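Local coordinates for protein nucleoside hydrolase, putative (Trypanosoma brucei, PDB 3FZ0) that belongs to the nucleoside hydrolase family and carries a bound calcium ion in an alpha/beta fold built on a mixed, mostly parallel sheet, at residues I117-E122 and P148-K153; R7-D12 and V128-A133; F300-T305 and C318-G323. The protein carries 2 engineered substitutions. All coordinates share one frame; numbering follows the deposited sequence.

Strand 6-13 opens the chain and lies inside the mixed sheet. Contact 2 pairs residues 7-12 of this strand with 128-133, 116 residues further on at the closest ends, and so closes the first long loop. Contact 1 starts within that loop, at the end of helix 110-120, and ends beyond it at 148-153, so contacts 1 and 2 cross along the chain. They also touch: Ile117 packs on Ile10 and Phe151 on Leu131. Contact 1 thus ties the helix end and the 148-153 turn to the strand face bearing Ile10 and Leu131. Contact 3 follows in series and closes a hairpin at the far edge of the sheet, about 25 Å from contact 2 between centres.

Contact 1: residues I117-E122 and P148-K153; sequences ILEEAE and PDLFSK
The end of helix 110-120 meets the 3-10 turn at 149-153. The contact has a packed apolar side, a polar grip and a loose outer side. On the packed side Leu118 does most of the work. Its CG lies anti to the carbonyl carbon (chi1 -66°), and chi2 is extended. This sets CD1 over the centre of the Phe151 ring, 3.6 Å from the centroid and almost on the ring normal, a CH-pi contact. The two side chains cross at about a right angle. Further back, Leu118 CB meets Leu150 CB at 3.9 Å. Phe151 also packs on Leu131 of strand 127-133 and on Ala143 and Leu144 of helix 138-146, so this side faces the protein interior.

The outer side is looser. Glu119 is exposed and its chain bends at chi2. This brings Glu119 OE1 to 3.4 Å from Leu150 CD2, a polar atom resting beside a methyl. Glu119 OE2 is 5.5 Å from Lys153 NZ, so the two charges are near but not in contact.

Lys153 reaches across from the turn, its chain bent at chi2, and alongside Ala121. Its NZ gives three hydrogen bonds to backbone carbonyls at the helix end. Lys153 NZ lies 2.8 Å from Leu118 O, in the carbonyl plane. Lys153 NZ to Ala121 O is 3.0 Å, in plane and on a lone pair. Lys153 NZ is also 3.0 Å from Glu119 O, but stands above that carbonyl plane. Ala121 is the first residue to leave helical geometry. The lysine thus gathers three backbone carbonyls at the C-terminal end of the helix. Its positive charge probably complements the negative end of the helix dipole, and three carbonyls would favour the protonated amine.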
# COMPACT_ATOMS: atom_id res chain seq x y z
N ILE B 117 -10.89 28.30 21.21
CA ILE B 117 -10.16 29.49 20.78
C ILE B 117 -10.66 30.04 19.45
O ILE B 117 -10.90 31.24 19.33
CB ILE B 117 -8.64 29.21 20.77
CG1 ILE B 117 -8.13 29.20 22.20
CG2 ILE B 117 -7.84 30.24 19.88
CD1 ILE B 117 -6.99 28.23 22.34
N LEU B 118 -10.83 29.17 18.46
CA LEU B 118 -11.33 29.60 17.16
C LEU B 118 -12.71 30.20 17.28
O LEU B 118 -13.03 31.19 16.62
CB LEU B 118 -11.33 28.46 16.14
CG LEU B 118 -9.97 27.92 15.73
CD1 LEU B 118 -10.14 26.76 14.76
CD2 LEU B 118 -9.09 29.03 15.14
N GLU B 119 -13.52 29.61 18.15
CA GLU B 119 -14.91 30.03 18.32
C GLU B 119 -14.94 31.40 18.92
O GLU B 119 -15.71 32.24 18.49
CB GLU B 119 -15.68 29.00 19.17
CG GLU B 119 -17.12 29.36 19.49
CD GLU B 119 -18.04 29.46 18.26
OE1 GLU B 119 -17.94 28.60 17.31
OE2 GLU B 119 -18.89 30.39 18.25
N GLU B 120 -14.08 31.65 19.91
CA GLU B 120 -14.00 32.95 20.60
C GLU B 120 -13.18 34.03 19.88
O GLU B 120 -13.29 35.20 20.21
CB GLU B 120 -13.44 32.75 22.00
CG GLU B 120 -14.35 31.95 22.94
CD GLU B 120 -13.65 31.42 24.20
OE1 GLU B 120 -12.42 31.54 24.32
OE2 GLU B 120 -14.35 30.85 25.05
N ALA B 121 -12.36 33.63 18.90
CA ALA B 121 -11.50 34.51 18.12
C ALA B 121 -12.24 35.65 17.49
O ALA B 121 -13.33 35.46 16.92
CB ALA B 121 -10.78 33.72 17.04
N GLU B 122 -11.62 36.82 17.56
CA GLU B 122 -12.19 38.04 17.00
C GLU B 122 -11.20 38.69 16.01
O GLU B 122 -10.63 39.73 16.31
CB GLU B 122 -12.60 39.00 18.12
CG GLU B 122 -13.81 38.50 18.96
CD GLU B 122 -13.95 39.22 20.31
OE1 GLU B 122 -12.92 39.36 21.01
OE2 GLU B 122 -15.08 39.66 20.67
N PRO B 148 -14.78 21.76 10.83
CA PRO B 148 -13.88 22.30 9.81
C PRO B 148 -14.05 23.81 9.53
O PRO B 148 -13.06 24.49 9.26
CB PRO B 148 -14.20 21.45 8.55
CG PRO B 148 -15.61 20.91 8.81
CD PRO B 148 -15.67 20.71 10.31
N ASP B 149 -15.29 24.30 9.58
CA ASP B 149 -15.62 25.71 9.30
C ASP B 149 -14.86 26.76 10.10
O ASP B 149 -14.51 27.81 9.57
CB ASP B 149 -17.13 25.97 9.47
CG ASP B 149 -17.97 25.43 8.31
OD1 ASP B 149 -17.41 25.03 7.27
OD2 ASP B 149 -19.21 25.41 8.44
N LEU B 150 -14.64 26.49 11.39
CA LEU B 150 -13.99 27.44 12.27
C LEU B 150 -12.57 27.78 11.84
O LEU B 150 -12.05 28.82 12.22
CB LEU B 150 -14.01 26.94 13.72
CG LEU B 150 -15.36 27.02 14.42
CD1 LEU B 150 -15.34 26.19 15.68
CD2 LEU B 150 -15.78 28.49 14.68
N PHE B 151 -11.95 26.90 11.06
CA PHE B 151 -10.54 27.09 10.68
C PHE B 151 -10.30 28.21 9.68
O PHE B 151 -9.17 28.63 9.47
CB PHE B 151 -9.93 25.78 10.23
CG PHE B 151 -9.58 24.89 11.38
CD1 PHE B 151 -10.56 24.11 12.02
CD2 PHE B 151 -8.27 24.87 11.89
CE1 PHE B 151 -10.22 23.30 13.12
CE2 PHE B 151 -7.96 24.08 12.97
CZ PHE B 151 -8.91 23.29 13.58
N SER B 152 -11.38 28.73 9.11
CA SER B 152 -11.28 29.86 8.20
C SER B 152 -11.03 31.14 9.00
O SER B 152 -10.71 32.17 8.41
CB SER B 152 -12.56 29.98 7.37
OG SER B 152 -13.59 30.48 8.19
N LYS B 153 -11.19 31.09 10.32
CA LYS B 153 -10.91 32.24 11.18
C LYS B 153 -9.42 32.52 11.31
O LYS B 153 -9.03 33.58 11.78
CB LYS B 153 -11.55 32.10 12.57
CG LYS B 153 -13.09 32.18 12.59
CD LYS B 153 -13.43 32.96 13.82
CE LYS B 153 -14.81 32.72 14.33
NZ LYS B 153 -14.83 33.19 15.77

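Contact 2: residues R7-D12 and V128-A133; sequences RKLIID and VYQLVA
One face of the Tyr129 ring carries Lys8, whose CG stands 4.1 Å above the plane, toward the rim. Lys8 CB is also near, 3.8 Å from Tyr129 CD2, in an off-centre CH-pi contact. The Arg7 guanidinium is met at its edge, in its plane, by the amide end of Gln130.

These groups flank two neighbouring parallel strands, 6-13 and 127-133, inside the mixed sheet of the nucleoside hydrolase fold. The axes of segments 7-12 and 128-133 approach to 4.7 Å and cross at -26°, the usual twist of a sheet. The register runs without a break from Arg7 beside Val128 to Asp12 beside Ala133. Five backbone hydrogen bonds hold it. Lys8, Ile10 and Asp12 give their N-H to the carbonyls of Val128, Gln130 and Val132. The carbonyls of Lys8 and Ile10 take the N-H of Gln130 and Val132.

Arg7, Leu9, Ile11, Val128, Gln130 and Val132 share one face, covered in part by helices 282-291 and 17-27. Here Leu9 CD2 lies beside Gln130 CB at 3.6 Å, and Leu9 CD1 meets Val132 CG2 at 4.0 Å. The other face bears Lys8, Ile10, Asp12, Tyr129, Leu131 and Ala133. Lys8 NZ forms a salt bridge with Glu33, Tyr129 OH bonds Glu122 N, and Asp12 OD2 bonds Thr38 and Asn139. The Asp12 side chain is about 9 Å from the calcium ion, whose ligands Asp14, Asp19 and Leu134 follow soon after these strands in the chain.

Gln130 is buried, yet its amide is well held, with NE2 giving to the carbonyls of Pro160 and Ala290. Gln130 OE1 accepts from Arg7 NH1 at 2.8 Å, with an N-H...O angle of 161° and the donor lying above the amide plane.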
# COMPACT_ATOMS: atom_id res chain seq x y z
N ARG B 7 -0.23 39.42 16.33
CA ARG B 7 -0.47 38.03 16.07
C ARG B 7 -0.86 37.32 17.37
O ARG B 7 -0.25 37.53 18.42
CB ARG B 7 0.78 37.38 15.46
CG ARG B 7 1.00 37.72 13.99
CD ARG B 7 2.41 37.42 13.51
NE ARG B 7 2.77 38.26 12.37
CZ ARG B 7 2.65 37.86 11.11
NH1 ARG B 7 2.19 36.65 10.85
NH2 ARG B 7 3.00 38.66 10.11
N LYS B 8 -1.87 36.47 17.30
CA LYS B 8 -2.23 35.60 18.42
C LYS B 8 -1.96 34.19 17.95
O LYS B 8 -2.55 33.76 16.97
CB LYS B 8 -3.72 35.75 18.78
CG LYS B 8 -4.20 37.17 19.01
CD LYS B 8 -3.41 37.83 20.12
CE LYS B 8 -4.01 39.18 20.54
NZ LYS B 8 -2.96 39.96 21.30
N LEU B 9 -1.07 33.48 18.61
CA LEU B 9 -0.73 32.12 18.17
C LEU B 9 -1.22 31.01 19.07
O LEU B 9 -1.22 31.13 20.27
CB LEU B 9 0.77 31.94 18.02
CG LEU B 9 1.66 32.92 17.28
CD1 LEU B 9 2.97 32.16 16.97
CD2 LEU B 9 1.01 33.44 16.00
N ILE B 10 -1.65 29.93 18.45
CA ILE B 10 -1.84 28.64 19.09
C ILE B 10 -0.60 27.86 18.67
O ILE B 10 -0.24 27.82 17.49
CB ILE B 10 -3.10 27.94 18.55
CG1 ILE B 10 -4.33 28.86 18.68
CG2 ILE B 10 -3.31 26.59 19.23
CD1 ILE B 10 -5.50 28.41 17.83
N ILE B 11 0.08 27.27 19.63
CA ILE B 11 1.24 26.47 19.28
C ILE B 11 0.98 25.03 19.71
O ILE B 11 0.74 24.73 20.90
CB ILE B 11 2.57 27.03 19.87
CG1 ILE B 11 2.88 28.39 19.25
CG2 ILE B 11 3.73 26.05 19.59
CD1 ILE B 11 4.01 29.13 19.92
N ASP B 12 0.96 24.14 18.74
CA ASP B 12 0.76 22.73 19.01
C ASP B 12 2.11 22.08 18.94
O ASP B 12 2.84 22.29 18.00
CB ASP B 12 -0.20 22.12 18.00
CG ASP B 12 -0.61 20.71 18.38
OD1 ASP B 12 0.09 19.79 17.91
OD2 ASP B 12 -1.57 20.52 19.15
N VAL B 128 -4.69 39.00 14.01
CA VAL B 128 -4.71 37.83 13.16
C VAL B 128 -4.30 36.62 14.01
O VAL B 128 -3.34 36.68 14.82
CB VAL B 128 -3.85 38.02 11.88
CG1 VAL B 128 -2.34 37.91 12.19
CG2 VAL B 128 -4.22 37.02 10.84
N TYR B 129 -5.04 35.54 13.85
CA TYR B 129 -4.76 34.32 14.59
C TYR B 129 -4.03 33.35 13.68
O TYR B 129 -4.37 33.23 12.50
CB TYR B 129 -6.06 33.68 15.06
CG TYR B 129 -6.79 34.49 16.10
CD1 TYR B 129 -7.49 35.64 15.75
CD2 TYR B 129 -6.80 34.09 17.43
CE1 TYR B 129 -8.19 36.39 16.73
CE2 TYR B 129 -7.50 34.84 18.41
CZ TYR B 129 -8.17 35.98 18.06
OH TYR B 129 -8.86 36.72 19.04
N GLN B 130 -3.01 32.68 14.23
CA GLN B 130 -2.22 31.70 13.48
C GLN B 130 -2.01 30.44 14.32
O GLN B 130 -1.90 30.51 15.56
CB GLN B 130 -0.85 32.29 13.11
CG GLN B 130 -0.92 33.44 12.15
CD GLN B 130 0.44 33.99 11.79
OE1 GLN B 130 1.05 34.72 12.55
NE2 GLN B 130 0.90 33.65 10.59
N LEU B 131 -1.98 29.30 13.64
CA LEU B 131 -1.72 28.04 14.30
C LEU B 131 -0.39 27.61 13.76
O LEU B 131 -0.21 27.56 12.55
CB LEU B 131 -2.79 27.01 13.94
CG LEU B 131 -2.95 25.70 14.74
CD1 LEU B 131 -4.10 24.92 14.19
CD2 LEU B 131 -1.73 24.82 14.71
N VAL B 132 0.57 27.37 14.65
CA VAL B 132 1.84 26.82 14.26
C VAL B 132 1.97 25.44 14.88
O VAL B 132 1.85 25.32 16.09
CB VAL B 132 2.97 27.70 14.76
CG1 VAL B 132 4.35 27.19 14.22
CG2 VAL B 132 2.68 29.14 14.36
N ALA B 133 2.21 24.42 14.08
CA ALA B 133 2.21 23.04 14.54
C ALA B 133 3.63 22.53 14.52
O ALA B 133 4.26 22.49 13.45
CB ALA B 133 1.35 22.15 13.61

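Contact 3: residues F300-T305 and C318-G323; sequences FLTYVT and CIDWYG
Backbone hydrogen bonds set the frame of this antiparallel hairpin. Thr305 and Cys318 form a hydrogen-bonded pair: Thr305 N gives to Cys318 O at 3.0 Å, and Cys318 N to Thr305 O at 2.9 Å. Val304 and Ile319 are the non-hydrogen-bonded pair. Asp320 N then reaches Tyr303 O, nearly along the C=O axis. Asp320 is the centre of an inverse gamma turn.

One side-chain hydrogen bond adds to these. Thr302 OG1, anti to its backbone N (chi1 -177°), gives to Asp320 O at 2.7 Å, in the carbonyl plane and on a lone pair.

Apolar contacts fill in beside them. Ile319 CG2 touches Thr302 CG2 at 3.7 Å and Val304 CG2 at 4.1 Å. The same methyl lies over one face of Trp321, toward the rim.

The aromatic pair is Phe300 and Trp321. The Phe300 ring and the six-membered ring of Trp321 are near parallel (4°) but slid apart, so they barely overlap. Phe300 CD2 lies 3.9 Å from Trp321 CE3. Asp320 O sits at the edge of the Phe300 ring.

Asp320 OD2 forms a salt bridge with Arg333. A second subunit lies against the turn, with its Lys172 in a cation-pi contact with Trp321. Within the chain, strand 317-319 is one of the two outermost strands of the sheet, strand 337-343 flanks strand 296-306, and helix 187-195 packs on Val304 and Thr305.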
# COMPACT_ATOMS: atom_id res chain seq x y z
N PHE B 300 7.81 27.43 -3.15
CA PHE B 300 7.16 26.89 -4.32
C PHE B 300 5.73 26.46 -3.98
O PHE B 300 5.51 25.49 -3.24
CB PHE B 300 7.98 25.74 -4.94
CG PHE B 300 7.39 25.21 -6.22
CD1 PHE B 300 7.29 26.04 -7.35
CD2 PHE B 300 6.90 23.91 -6.30
CE1 PHE B 300 6.70 25.57 -8.56
CE2 PHE B 300 6.32 23.43 -7.51
CZ PHE B 300 6.23 24.25 -8.64
N LEU B 301 4.77 27.21 -4.51
CA LEU B 301 3.36 26.93 -4.28
C LEU B 301 2.86 25.88 -5.26
O LEU B 301 2.88 26.09 -6.48
CB LEU B 301 2.55 28.23 -4.37
CG LEU B 301 1.00 28.18 -4.27
CD1 LEU B 301 0.51 27.48 -3.00
CD2 LEU B 301 0.35 29.57 -4.40
N THR B 302 2.40 24.74 -4.75
CA THR B 302 1.89 23.67 -5.62
C THR B 302 0.98 22.74 -4.84
O THR B 302 0.62 23.07 -3.71
CB THR B 302 3.05 22.87 -6.26
OG1 THR B 302 2.52 21.89 -7.15
CG2 THR B 302 3.90 22.20 -5.17
N TYR B 303 0.65 21.57 -5.41
CA TYR B 303 -0.10 20.53 -4.71
C TYR B 303 0.83 19.57 -3.97
O TYR B 303 1.77 19.02 -4.56
CB TYR B 303 -0.96 19.72 -5.68
CG TYR B 303 -1.72 18.60 -5.00
CD1 TYR B 303 -2.88 18.87 -4.23
CD2 TYR B 303 -1.29 17.27 -5.12
CE1 TYR B 303 -3.58 17.84 -3.60
CE2 TYR B 303 -1.98 16.23 -4.50
CZ TYR B 303 -3.12 16.53 -3.74
OH TYR B 303 -3.81 15.52 -3.12
N VAL B 304 0.55 19.38 -2.68
CA VAL B 304 1.28 18.50 -1.81
C VAL B 304 0.31 17.60 -1.06
O VAL B 304 -0.80 18.01 -0.68
CB VAL B 304 2.13 19.34 -0.82
CG1 VAL B 304 2.82 18.49 0.23
CG2 VAL B 304 3.14 20.15 -1.60
N THR B 305 0.71 16.34 -0.88
CA THR B 305 0.00 15.42 0.00
C THR B 305 0.96 14.49 0.74
O THR B 305 2.15 14.53 0.50
CB THR B 305 -1.13 14.66 -0.73
OG1 THR B 305 -2.02 14.13 0.23
CG2 THR B 305 -0.61 13.54 -1.59
N CYS B 318 4.68 14.01 -0.81
CA CYS B 318 4.53 14.04 -2.26
C CYS B 318 4.21 15.43 -2.78
O CYS B 318 3.24 16.04 -2.38
CB CYS B 318 3.40 13.09 -2.65
SG CYS B 318 3.64 11.51 -1.82
N ILE B 319 5.02 15.90 -3.72
CA ILE B 319 4.97 17.26 -4.23
C ILE B 319 4.83 17.25 -5.76
O ILE B 319 5.58 16.57 -6.44
CB ILE B 319 6.26 18.00 -3.82
CG1 ILE B 319 6.57 17.79 -2.33
CG2 ILE B 319 6.18 19.51 -4.21
CD1 ILE B 319 7.58 18.77 -1.79
N ASP B 320 3.86 17.99 -6.29
CA ASP B 320 3.61 18.07 -7.74
C ASP B 320 4.55 19.13 -8.31
O ASP B 320 4.17 20.28 -8.47
CB ASP B 320 2.14 18.46 -7.95
CG ASP B 320 1.61 18.14 -9.34
OD1 ASP B 320 2.40 17.83 -10.25
OD2 ASP B 320 0.37 18.18 -9.52
N TRP B 321 5.79 18.76 -8.60
CA TRP B 321 6.78 19.71 -9.09
C TRP B 321 6.51 20.32 -10.50
O TRP B 321 6.96 21.44 -10.77
CB TRP B 321 8.19 19.07 -9.03
CG TRP B 321 8.70 18.86 -7.61
CD1 TRP B 321 8.65 17.71 -6.87
CD2 TRP B 321 9.30 19.85 -6.77
NE1 TRP B 321 9.21 17.91 -5.63
CE2 TRP B 321 9.61 19.22 -5.54
CE3 TRP B 321 9.63 21.21 -6.94
CZ2 TRP B 321 10.21 19.91 -4.46
CZ3 TRP B 321 10.26 21.91 -5.86
CH2 TRP B 321 10.54 21.25 -4.65
N TYR B 322 5.80 19.59 -11.39
CA TYR B 322 5.68 19.99 -12.80
C TYR B 322 4.23 20.20 -13.24
O TYR B 322 3.95 20.56 -14.39
CB TYR B 322 6.32 18.92 -13.72
CG TYR B 322 7.76 18.59 -13.38
CD1 TYR B 322 8.13 17.33 -12.85
CD2 TYR B 322 8.77 19.55 -13.58
CE1 TYR B 322 9.48 17.05 -12.54
CE2 TYR B 322 10.10 19.27 -13.28
CZ TYR B 322 10.46 18.03 -12.78
OH TYR B 322 11.80 17.85 -12.50
N GLY B 323 3.30 19.97 -12.31
CA GLY B 323 1.88 20.11 -12.56
C GLY B 323 1.51 21.50 -12.97
O GLY B 323 2.02 22.46 -12.44